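Local coordinates for glycerol uptake operon antiterminator-related protein (Thermotoga maritima, PDB 1VKF) that is of uncertain function but belongs to the glycerol-3-phosphate-responsive antiterminator family and probably takes part in regulating transcription of glycerol-uptake genes, at residues Thr58-Asp64 with Ala84-Ile90; Glu73-Leu77 with Val97-Ile103; Ala105-Ala111 with Val129-Leu135. Residue numbers count along the deposited sequence, not the author numbering.

Following the chain from the N terminus, strand 58-62 leads through helix 73-82 into strand 86-89, and contact 1 closes this loop by pairing the two strands in parallel. Contact 2 joins helix 73-82 to the end of helix 92-100, so it starts inside that loop and ends beyond it: the two contacts cross. They touch where Met-63 packs on Ile-76. Contact 3 follows in series and closes the beta-alpha-beta unit of strand 105-110, helix 114-127 and strand 131-135. Strands 86-89 and 105-110 are neighbours, so contacts 1 and 3 belong to one curled parallel sheet, consistent with a TIM barrel, while contact 2 lies in its helical layer.

Contact 1: Thr58-Asp64 with Ala84-Ile90; sequences TVFVDMD and ADGIITI
Strands 58-62 and 86-89 are extended and run parallel, their axes approaching to 4.3 Å at -35°; Met-63 and Asp-64 turn into a 3-10 segment, and Asp-85 and Ile-90 lie in the loops at either end of strand 86-89. Phe-60 pairs with Gly-86, Val-61 with Ile-87 and Asp-62 with Ile-88 (CA-CA 4.6, 4.8 and 4.4 Å). Val-61 N donates to Gly-86 O (3.0 Å) and its O accepts from Ile-88 N (2.9 Å); Met-63 N reaches Ile-88 O (3.2 Å). Val-59 O accepts from Asp-85 N (2.8 Å) and weakly from Gly-86 N (3.4 Å). Val-59 N donates to Asp-85 OD2 (2.9 Å), which also forms a salt bridge with Lys-53. Phe-60 and Asp-62 bond their backbones to strand 34-41.

At the other end Asp-64 (chi1 m) uses both oxygens: OD1 accepts from Thr-89 OG1 (2.8 Å), itself also bonded to Lys-91 N and Asn-94 ND2, and OD2 from Ile-90 N (2.8 Å). Asp-62 OD1 takes Asp-64 N at 2.9 Å, an Asx turn.

Gly-86 CA lies over the Phe-60 ring, 3.9 Å from its centroid (CH-pi); a CB there would clash with Phe-60 CE2. Ile-88 CD1 packs on Phe-60 CB (3.8 Å). On the opposite face Val-61 CG2 meets Ala-84 CB (3.7 Å) and selenomethionine Met-63 SE meets Ile-87 CD1 (4.0 Å), under helix 73-82 (Val-79 on Val-61 and Ala-84; Ala-75 and Ile-76 on Met-63) and Leu-49 of helix 45-54 (on Val-61). Such pairing is that of adjacent parallel barrel strands; carboxylates at both ends supply acceptors that continue the backbone bonding.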
loop_
_atom_site.group_PDB
_atom_site.type_symbol
_atom_site.label_atom_id
_atom_site.label_comp_id
_atom_site.label_asym_id
_atom_site.label_seq_id
_atom_site.Cartn_x
_atom_site.Cartn_y
_atom_site.Cartn_z
ATOM N N THR A 58 -10.383 -6.063 3.027
ATOM C CA THR A 58 -9.573 -6.233 1.832
ATOM C C THR A 58 -8.144 -6.011 2.256
ATOM O O THR A 58 -7.826 -4.970 2.871
ATOM C CB THR A 58 -9.981 -5.184 0.776
ATOM O OG1 THR A 58 -11.322 -5.431 0.374
ATOM C CG2 THR A 58 -9.144 -5.295 -0.521
ATOM N N VAL A 59 -7.273 -6.951 1.915
ATOM C CA VAL A 59 -5.905 -6.936 2.437
ATOM C C VAL A 59 -4.875 -6.954 1.309
ATOM O O VAL A 59 -4.859 -7.865 0.490
ATOM C CB VAL A 59 -5.616 -8.108 3.423
ATOM C CG1 VAL A 59 -4.225 -7.980 4.029
ATOM C CG2 VAL A 59 -6.645 -8.178 4.500
ATOM N N PHE A 60 -4.039 -5.914 1.275
ATOM C CA PHE A 60 -2.856 -5.867 0.446
ATOM C C PHE A 60 -1.639 -6.133 1.338
ATOM O O PHE A 60 -1.573 -5.726 2.521
ATOM C CB PHE A 60 -2.729 -4.506 -0.298
ATOM C CG PHE A 60 -3.636 -4.366 -1.446
ATOM C CD1 PHE A 60 -5.013 -4.324 -1.276
ATOM C CD2 PHE A 60 -3.094 -4.271 -2.671
ATOM C CE1 PHE A 60 -5.842 -4.203 -2.378
ATOM C CE2 PHE A 60 -3.926 -4.121 -3.815
ATOM C CZ PHE A 60 -5.281 -4.122 -3.638
ATOM N N VAL A 61 -0.728 -6.955 0.824
ATOM C CA VAL A 61 0.433 -7.364 1.573
ATOM C C VAL A 61 1.670 -6.718 0.959
ATOM O O VAL A 61 1.878 -6.813 -0.239
ATOM C CB VAL A 61 0.638 -8.891 1.503
ATOM C CG1 VAL A 61 1.935 -9.312 2.157
ATOM C CG2 VAL A 61 -0.525 -9.555 2.197
ATOM N N ASP A 62 2.498 -6.099 1.772
ATOM C CA ASP A 62 3.803 -5.596 1.292
ATOM C C ASP A 62 4.757 -6.769 1.199
ATOM O O ASP A 62 5.325 -7.215 2.189
ATOM C CB ASP A 62 4.394 -4.549 2.226
ATOM C CG ASP A 62 5.665 -3.936 1.654
ATOM O OD1 ASP A 62 6.298 -4.567 0.794
ATOM O OD2 ASP A 62 6.114 -2.823 2.015
HETATM N N MSE A 63 4.856 -7.315 0.011
HETATM C CA MSE A 63 5.574 -8.542 -0.243
HETATM C C MSE A 63 7.076 -8.344 0.009
HETATM O O MSE A 63 7.801 -9.288 0.355
HETATM C CB MSE A 63 5.240 -9.088 -1.610
HETATM C CG MSE A 63 5.790 -8.272 -2.706
HETATM SE SE MSE A 63 5.410 -9.058 -4.451
HETATM C CE MSE A 63 6.784 -10.556 -4.374
ATOM N N ASP A 64 7.529 -7.088 -0.035
ATOM C CA ASP A 64 8.944 -6.833 0.201
ATOM C C ASP A 64 9.351 -6.999 1.650
ATOM O O ASP A 64 10.553 -7.062 1.931
ATOM C CB ASP A 64 9.303 -5.391 -0.185
ATOM C CG ASP A 64 8.970 -5.022 -1.599
ATOM O OD1 ASP A 64 8.794 -5.878 -2.494
ATOM O OD2 ASP A 64 8.931 -3.795 -1.919
ATOM N N ALA A 84 -4.137 -13.151 0.065
ATOM C CA ALA A 84 -4.077 -11.686 -0.125
ATOM C C ALA A 84 -4.949 -11.274 -1.284
ATOM O O ALA A 84 -5.090 -11.984 -2.268
ATOM C CB ALA A 84 -2.628 -11.233 -0.352
ATOM N N ASP A 85 -5.525 -10.084 -1.158
ATOM C CA ASP A 85 -6.246 -9.497 -2.243
ATOM C C ASP A 85 -5.361 -8.820 -3.252
ATOM O O ASP A 85 -5.747 -8.622 -4.419
ATOM C CB ASP A 85 -7.309 -8.538 -1.725
ATOM C CG ASP A 85 -8.340 -9.248 -0.897
ATOM O OD1 ASP A 85 -8.966 -10.228 -1.395
ATOM O OD2 ASP A 85 -8.491 -8.989 0.311
ATOM N N GLY A 86 -4.201 -8.420 -2.808
ATOM C CA GLY A 86 -3.217 -7.789 -3.670
ATOM C C GLY A 86 -1.875 -7.607 -2.983
ATOM O O GLY A 86 -1.660 -7.973 -1.812
ATOM N N ILE A 87 -0.937 -7.029 -3.732
ATOM C CA ILE A 87 0.368 -6.804 -3.233
ATOM C C ILE A 87 0.756 -5.334 -3.304
ATOM O O ILE A 87 0.278 -4.594 -4.125
ATOM C CB ILE A 87 1.433 -7.675 -3.924
ATOM C CG1 ILE A 87 1.568 -7.345 -5.390
ATOM C CG2 ILE A 87 1.118 -9.199 -3.759
ATOM C CD1 ILE A 87 2.666 -6.437 -5.697
ATOM N N ILE A 88 1.702 -4.973 -2.458
ATOM C CA ILE A 88 2.401 -3.692 -2.458
ATOM C C ILE A 88 3.887 -4.001 -2.605
ATOM O O ILE A 88 4.376 -4.976 -2.063
ATOM C CB ILE A 88 2.229 -3.007 -1.100
ATOM C CG1 ILE A 88 0.761 -2.640 -0.846
ATOM C CG2 ILE A 88 3.066 -1.734 -1.005
ATOM C CD1 ILE A 88 0.436 -2.563 0.600
ATOM N N THR A 89 4.590 -3.205 -3.383
ATOM C CA THR A 89 6.008 -3.437 -3.588
ATOM C C THR A 89 6.663 -2.152 -4.122
ATOM O O THR A 89 5.983 -1.335 -4.717
ATOM C CB THR A 89 6.212 -4.596 -4.634
ATOM O OG1 THR A 89 7.598 -4.893 -4.784
ATOM C CG2 THR A 89 5.748 -4.219 -6.031
ATOM N N ILE A 90 7.956 -2.034 -3.900
ATOM C CA ILE A 90 8.789 -0.960 -4.508
ATOM C C ILE A 90 9.474 -1.441 -5.797
ATOM O O ILE A 90 10.108 -0.650 -6.493
ATOM C CB ILE A 90 9.826 -0.444 -3.465
ATOM C CG1 ILE A 90 10.512 0.884 -3.897
ATOM C CG2 ILE A 90 10.946 -1.439 -3.198
ATOM C CD1 ILE A 90 9.679 2.043 -3.808
#

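Contact 2: Glu73-Leu77 with Val97-Ile103; sequences EEAIL and VAKKNGI
Ile-76 lies across Val-97, Ala-98 and Ile-103, pointing from its helix toward the end of the next. With chi1 m and chi2 t, its CD1 touches Val-97 CG1 at 3.6 Å, and its CG2 meets Ile-103 CD1 at 3.6 Å and Ala-98 CB at 4.3 Å. One helical turn earlier, Glu-73 brings its CB to 3.6 Å from Val-97 CG1; the nearest CA pairs are Glu-73 with Val-97 (6.1 Å) and Ile-76 with Ala-98 (6.6 Å). Leu-77 adds CD2 at 4.0 Å from Ile-103 CD1.

A polar link runs along the exposed margin. Asn-101, the first residue to leave helical angles (-97/7), donates from ND2 to Glu-73 OE2 at 2.7 Å and also to Val-97 O at 2.9 Å, so that one amide ties the last turn of its own helix to helix 73-82. The helix then ends in a Schellman motif: Gly-102 has phi/psi 75/25, Gly-102 N bonds to Lys-99 O (3.0 Å), and Ile-103 N returns to Ala-98 O (3.0 Å). This turn swings Ile-103, chi1 m, back against Ile-76 and Leu-77.

The contact thus joins successive outer helices, 73-82 and 92-100, of a barrel-like fold. Inward, Ile-76 packs on Met-63, just after strand 58-62, and Ala-98 rests on both Ile-87 of strand 86-89 and Ala-105 of strand 105-110.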
loop_
_atom_site.group_PDB
_atom_site.type_symbol
_atom_site.label_atom_id
_atom_site.label_comp_id
_atom_site.label_asym_id
_atom_site.label_seq_id
_atom_site.Cartn_x
_atom_site.Cartn_y
_atom_site.Cartn_z
ATOM N N GLU A 73 7.635 -14.001 -9.689
ATOM C CA GLU A 73 6.340 -14.606 -9.951
ATOM C C GLU A 73 5.895 -15.619 -8.901
ATOM O O GLU A 73 4.751 -15.621 -8.472
ATOM C CB GLU A 73 6.337 -15.235 -11.325
ATOM C CG GLU A 73 4.947 -15.562 -11.853
ATOM C CD GLU A 73 4.934 -15.691 -13.365
ATOM O OE1 GLU A 73 5.900 -16.240 -13.913
ATOM O OE2 GLU A 73 3.973 -15.239 -13.999
ATOM N N GLU A 74 6.781 -16.537 -8.556
ATOM C CA GLU A 74 6.473 -17.536 -7.543
ATOM C C GLU A 74 6.171 -16.925 -6.164
ATOM O O GLU A 74 5.204 -17.334 -5.518
ATOM C CB GLU A 74 7.582 -18.600 -7.443
ATOM C CG GLU A 74 7.882 -19.338 -8.736
ATOM C CD GLU A 74 8.850 -18.646 -9.691
ATOM O OE1 GLU A 74 9.258 -17.474 -9.474
ATOM O OE2 GLU A 74 9.183 -19.286 -10.718
ATOM N N ALA A 75 6.926 -15.900 -5.766
ATOM C CA ALA A 75 6.638 -15.165 -4.543
ATOM C C ALA A 75 5.272 -14.500 -4.569
ATOM O O ALA A 75 4.496 -14.580 -3.612
ATOM C CB ALA A 75 7.714 -14.154 -4.239
ATOM N N ILE A 76 4.942 -13.874 -5.695
ATOM C CA ILE A 76 3.639 -13.197 -5.813
ATOM C C ILE A 76 2.484 -14.205 -5.747
ATOM O O ILE A 76 1.489 -13.978 -5.022
ATOM C CB ILE A 76 3.546 -12.392 -7.129
ATOM C CG1 ILE A 76 4.512 -11.213 -7.173
ATOM C CG2 ILE A 76 2.122 -11.933 -7.354
ATOM C CD1 ILE A 76 4.894 -10.807 -8.580
ATOM N N LEU A 77 2.634 -15.340 -6.445
ATOM C CA LEU A 77 1.649 -16.430 -6.406
ATOM C C LEU A 77 1.534 -17.041 -5.008
ATOM O O LEU A 77 0.426 -17.405 -4.619
ATOM C CB LEU A 77 1.935 -17.543 -7.422
ATOM C CG LEU A 77 1.786 -17.051 -8.853
ATOM C CD1 LEU A 77 2.211 -18.142 -9.826
ATOM C CD2 LEU A 77 0.374 -16.542 -9.105
ATOM N N VAL A 97 4.811 -8.274 -12.978
ATOM C CA VAL A 97 4.489 -9.675 -12.945
ATOM C C VAL A 97 3.116 -9.847 -12.274
ATOM O O VAL A 97 2.325 -10.680 -12.673
ATOM C CB VAL A 97 5.613 -10.493 -12.206
ATOM C CG1 VAL A 97 5.154 -11.916 -11.966
ATOM C CG2 VAL A 97 6.872 -10.508 -13.022
ATOM N N ALA A 98 2.843 -9.086 -11.215
ATOM C CA ALA A 98 1.551 -9.165 -10.549
ATOM C C ALA A 98 0.476 -8.845 -11.562
ATOM O O ALA A 98 -0.445 -9.595 -11.710
ATOM C CB ALA A 98 1.474 -8.235 -9.392
ATOM N N LYS A 99 0.634 -7.729 -12.244
ATOM C CA LYS A 99 -0.332 -7.265 -13.239
ATOM C C LYS A 99 -0.578 -8.300 -14.348
ATOM O O LYS A 99 -1.716 -8.563 -14.701
ATOM C CB LYS A 99 0.171 -5.937 -13.821
ATOM C CG LYS A 99 -0.753 -5.292 -14.832
ATOM C CD LYS A 99 -0.051 -4.085 -15.466
ATOM C CE LYS A 99 -1.001 -3.098 -16.114
ATOM N NZ LYS A 99 -0.299 -1.797 -16.215
ATOM N N LYS A 100 0.496 -8.872 -14.873
ATOM C CA LYS A 100 0.444 -9.922 -15.898
ATOM C C LYS A 100 -0.385 -11.141 -15.445
ATOM O O LYS A 100 -0.991 -11.831 -16.272
ATOM C CB LYS A 100 1.862 -10.399 -16.204
ATOM C CG LYS A 100 2.577 -9.529 -17.238
ATOM N N ASN A 101 -0.385 -11.405 -14.139
ATOM C CA ASN A 101 -1.115 -12.528 -13.573
ATOM C C ASN A 101 -2.482 -12.155 -13.015
ATOM O O ASN A 101 -3.136 -12.987 -12.355
ATOM C CB ASN A 101 -0.268 -13.179 -12.477
ATOM C CG ASN A 101 0.815 -14.048 -13.034
ATOM O OD1 ASN A 101 0.529 -15.187 -13.444
ATOM N ND2 ASN A 101 2.059 -13.522 -13.113
ATOM N N GLY A 102 -2.901 -10.906 -13.249
ATOM C CA GLY A 102 -4.224 -10.446 -12.845
ATOM C C GLY A 102 -4.388 -10.190 -11.364
ATOM O O GLY A 102 -5.505 -10.183 -10.847
ATOM N N ILE A 103 -3.267 -9.905 -10.694
ATOM C CA ILE A 103 -3.221 -9.677 -9.270
ATOM C C ILE A 103 -3.120 -8.152 -9.013
ATOM O O ILE A 103 -2.182 -7.504 -9.467
ATOM C CB ILE A 103 -2.043 -10.418 -8.702
ATOM C CG1 ILE A 103 -2.289 -11.944 -8.847
ATOM C CG2 ILE A 103 -1.854 -10.061 -7.250
ATOM C CD1 ILE A 103 -1.065 -12.794 -8.748
#

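Contact 3: Ala105-Ala111 with Val129-Leu135; sequences AVLRFFA and VDVVEVL
Strands 105-110 and 131-135 run parallel, with axes 4.6 Å apart at closest and crossing at -29°. Leu-107 is paired with Val-132, Arg-108 with Glu-133, Phe-109 with Val-134 and Phe-110 with Leu-135. Leu-107 N donates to Val-131 O (3.3 Å), Glu-133 N to Leu-107 O (3.0 Å), Leu-135 N to Phe-109 O (3.0 Å) and Ala-111 N to Leu-135 O (2.8 Å); Phe-109 N to Glu-133 O (2.8 Å) is a weak hydrogen bond, bent to 130°. Where the strands begin, a water bridges Ala-105 O (2.6 Å) and Val-131 N (2.9 Å).

The face bearing Leu-107, Phe-109, Val-132 and Val-134 is apolar: Phe-109 (chi1 t) sets CB 3.5 Å from Val-132 CG1. Ile-124 of helix 114-127 packs on Phe-109 and Val-132, completing a beta-alpha-beta unit of a TIM-barrel type, and Tyr-95 of helix 92-100 on Leu-107. On the other face Arg-108 (chi1 m) turns NE to Glu-133 OE1 at 3.0 Å, a salt bridge whose hydrogen bond is weak, while Leu-135 CD1 lies over its guanidinium.

Glu-133 thus holds and partly neutralises Arg-108, whose side chain still comes within about 3 Å of a citrate, probably from the crystallisation liquor; it may mark an anion-accepting pocket, without proving a natural ligand.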
loop_
_atom_site.group_PDB
_atom_site.type_symbol
_atom_site.label_atom_id
_atom_site.label_comp_id
_atom_site.label_asym_id
_atom_site.label_seq_id
_atom_site.Cartn_x
_atom_site.Cartn_y
_atom_site.Cartn_z
ATOM N N ALA A 105 -2.155 -4.675 -7.592
ATOM C CA ALA A 105 -0.845 -4.289 -7.118
ATOM C C ALA A 105 -0.758 -2.778 -6.917
ATOM O O ALA A 105 -1.365 -2.014 -7.698
ATOM C CB ALA A 105 0.233 -4.757 -8.074
ATOM N N VAL A 106 -0.030 -2.395 -5.864
ATOM C CA VAL A 106 0.273 -1.025 -5.591
ATOM C C VAL A 106 1.787 -0.848 -5.655
ATOM O O VAL A 106 2.512 -1.577 -4.991
ATOM C CB VAL A 106 -0.238 -0.601 -4.204
ATOM C CG1 VAL A 106 0.086 0.828 -3.943
ATOM C CG2 VAL A 106 -1.754 -0.811 -4.141
ATOM N N LEU A 107 2.249 0.155 -6.405
ATOM C CA LEU A 107 3.666 0.459 -6.514
ATOM C C LEU A 107 3.994 1.602 -5.582
ATOM O O LEU A 107 3.369 2.664 -5.661
ATOM C CB LEU A 107 4.073 0.838 -7.932
ATOM C CG LEU A 107 5.592 1.097 -8.111
ATOM C CD1 LEU A 107 6.412 -0.149 -8.005
ATOM C CD2 LEU A 107 5.834 1.759 -9.471
ATOM N N ARG A 108 4.951 1.369 -4.695
ATOM C CA ARG A 108 5.475 2.424 -3.818
ATOM C C ARG A 108 6.372 3.384 -4.597
ATOM O O ARG A 108 7.032 2.994 -5.569
ATOM C CB ARG A 108 6.258 1.842 -2.667
ATOM C CG ARG A 108 5.477 0.990 -1.685
ATOM C CD ARG A 108 6.314 0.580 -0.453
ATOM N NE ARG A 108 5.628 0.995 0.752
ATOM C CZ ARG A 108 6.176 1.534 1.837
ATOM N NH1 ARG A 108 7.477 1.700 1.931
ATOM N NH2 ARG A 108 5.385 1.883 2.860
ATOM N N PHE A 109 6.385 4.647 -4.148
ATOM C CA PHE A 109 7.024 5.758 -4.832
ATOM C C PHE A 109 7.621 6.635 -3.707
ATOM O O PHE A 109 6.892 7.212 -2.896
ATOM C CB PHE A 109 5.935 6.465 -5.639
ATOM C CG PHE A 109 6.378 7.655 -6.456
ATOM C CD1 PHE A 109 7.510 8.383 -6.170
ATOM C CD2 PHE A 109 5.637 8.013 -7.561
ATOM C CE1 PHE A 109 7.880 9.449 -6.964
ATOM C CE2 PHE A 109 6.011 9.084 -8.374
ATOM C CZ PHE A 109 7.121 9.800 -8.062
ATOM N N PHE A 110 8.967 6.707 -3.629
ATOM C CA PHE A 110 9.632 7.484 -2.613
ATOM C C PHE A 110 9.895 8.895 -3.230
ATOM O O PHE A 110 10.821 9.069 -4.050
ATOM C CB PHE A 110 10.976 6.839 -2.245
ATOM C CG PHE A 110 10.881 5.489 -1.569
ATOM C CD1 PHE A 110 9.724 5.052 -0.932
ATOM C CD2 PHE A 110 12.014 4.666 -1.525
ATOM C CE1 PHE A 110 9.690 3.802 -0.298
ATOM C CE2 PHE A 110 11.962 3.422 -0.890
ATOM C CZ PHE A 110 10.807 3.002 -0.295
ATOM N N ALA A 111 9.087 9.875 -2.841
ATOM C CA ALA A 111 9.097 11.217 -3.454
ATOM C C ALA A 111 10.078 12.123 -2.677
ATOM O O ALA A 111 9.694 12.965 -1.841
ATOM C CB ALA A 111 7.685 11.773 -3.515
ATOM N N VAL A 129 0.960 2.210 -14.401
ATOM C CA VAL A 129 0.611 2.041 -12.996
ATOM C C VAL A 129 -0.637 2.844 -12.629
ATOM O O VAL A 129 -0.637 4.067 -12.698
ATOM C CB VAL A 129 1.765 2.470 -12.110
ATOM C CG1 VAL A 129 1.378 2.359 -10.660
ATOM C CG2 VAL A 129 3.020 1.671 -12.443
ATOM N N ASP A 130 -1.692 2.156 -12.219
ATOM C CA ASP A 130 -2.963 2.807 -11.913
ATOM C C ASP A 130 -2.976 3.362 -10.474
ATOM O O ASP A 130 -3.613 4.356 -10.212
ATOM C CB ASP A 130 -4.107 1.796 -12.008
ATOM C CG ASP A 130 -4.138 1.058 -13.338
ATOM O OD1 ASP A 130 -4.133 1.739 -14.388
ATOM O OD2 ASP A 130 -4.164 -0.203 -13.414
ATOM N N VAL A 131 -2.326 2.631 -9.574
ATOM C CA VAL A 131 -2.361 2.890 -8.112
ATOM C C VAL A 131 -0.950 2.978 -7.525
ATOM O O VAL A 131 -0.137 2.048 -7.603
ATOM C CB VAL A 131 -3.169 1.831 -7.332
ATOM C CG1 VAL A 131 -3.284 2.206 -5.837
ATOM C CG2 VAL A 131 -4.571 1.681 -7.944
ATOM N N VAL A 132 -0.651 4.145 -6.983
ATOM C CA VAL A 132 0.675 4.433 -6.482
ATOM C C VAL A 132 0.565 4.871 -5.019
ATOM O O VAL A 132 -0.325 5.652 -4.701
ATOM C CB VAL A 132 1.343 5.606 -7.280
ATOM C CG1 VAL A 132 2.724 5.824 -6.765
ATOM C CG2 VAL A 132 1.380 5.321 -8.752
ATOM N N GLU A 133 1.454 4.384 -4.168
ATOM C CA GLU A 133 1.613 4.858 -2.795
ATOM C C GLU A 133 2.826 5.764 -2.697
ATOM O O GLU A 133 3.959 5.333 -2.907
ATOM C CB GLU A 133 1.711 3.708 -1.812
ATOM C CG GLU A 133 1.755 4.153 -0.333
ATOM C CD GLU A 133 1.870 2.977 0.609
ATOM O OE1 GLU A 133 2.902 2.304 0.552
ATOM O OE2 GLU A 133 0.943 2.783 1.407
ATOM N N VAL A 134 2.566 7.009 -2.368
ATOM C CA VAL A 134 3.625 8.039 -2.310
ATOM C C VAL A 134 4.004 8.306 -0.877
ATOM O O VAL A 134 3.157 8.617 -0.039
ATOM C CB VAL A 134 3.189 9.327 -2.973
ATOM C CG1 VAL A 134 4.270 10.396 -2.800
ATOM C CG2 VAL A 134 2.849 9.089 -4.443
ATOM N N LEU A 135 5.307 8.242 -0.611
ATOM C CA LEU A 135 5.871 8.514 0.702
ATOM C C LEU A 135 6.947 9.623 0.622
ATOM O O LEU A 135 7.664 9.690 -0.385
ATOM C CB LEU A 135 6.514 7.273 1.296
ATOM C CG LEU A 135 5.641 6.003 1.407
ATOM C CD1 LEU A 135 5.823 5.110 0.238
ATOM C CD2 LEU A 135 6.036 5.313 2.715
HETATM O O HOH W 1 -1.312 -0.040 -9.382
#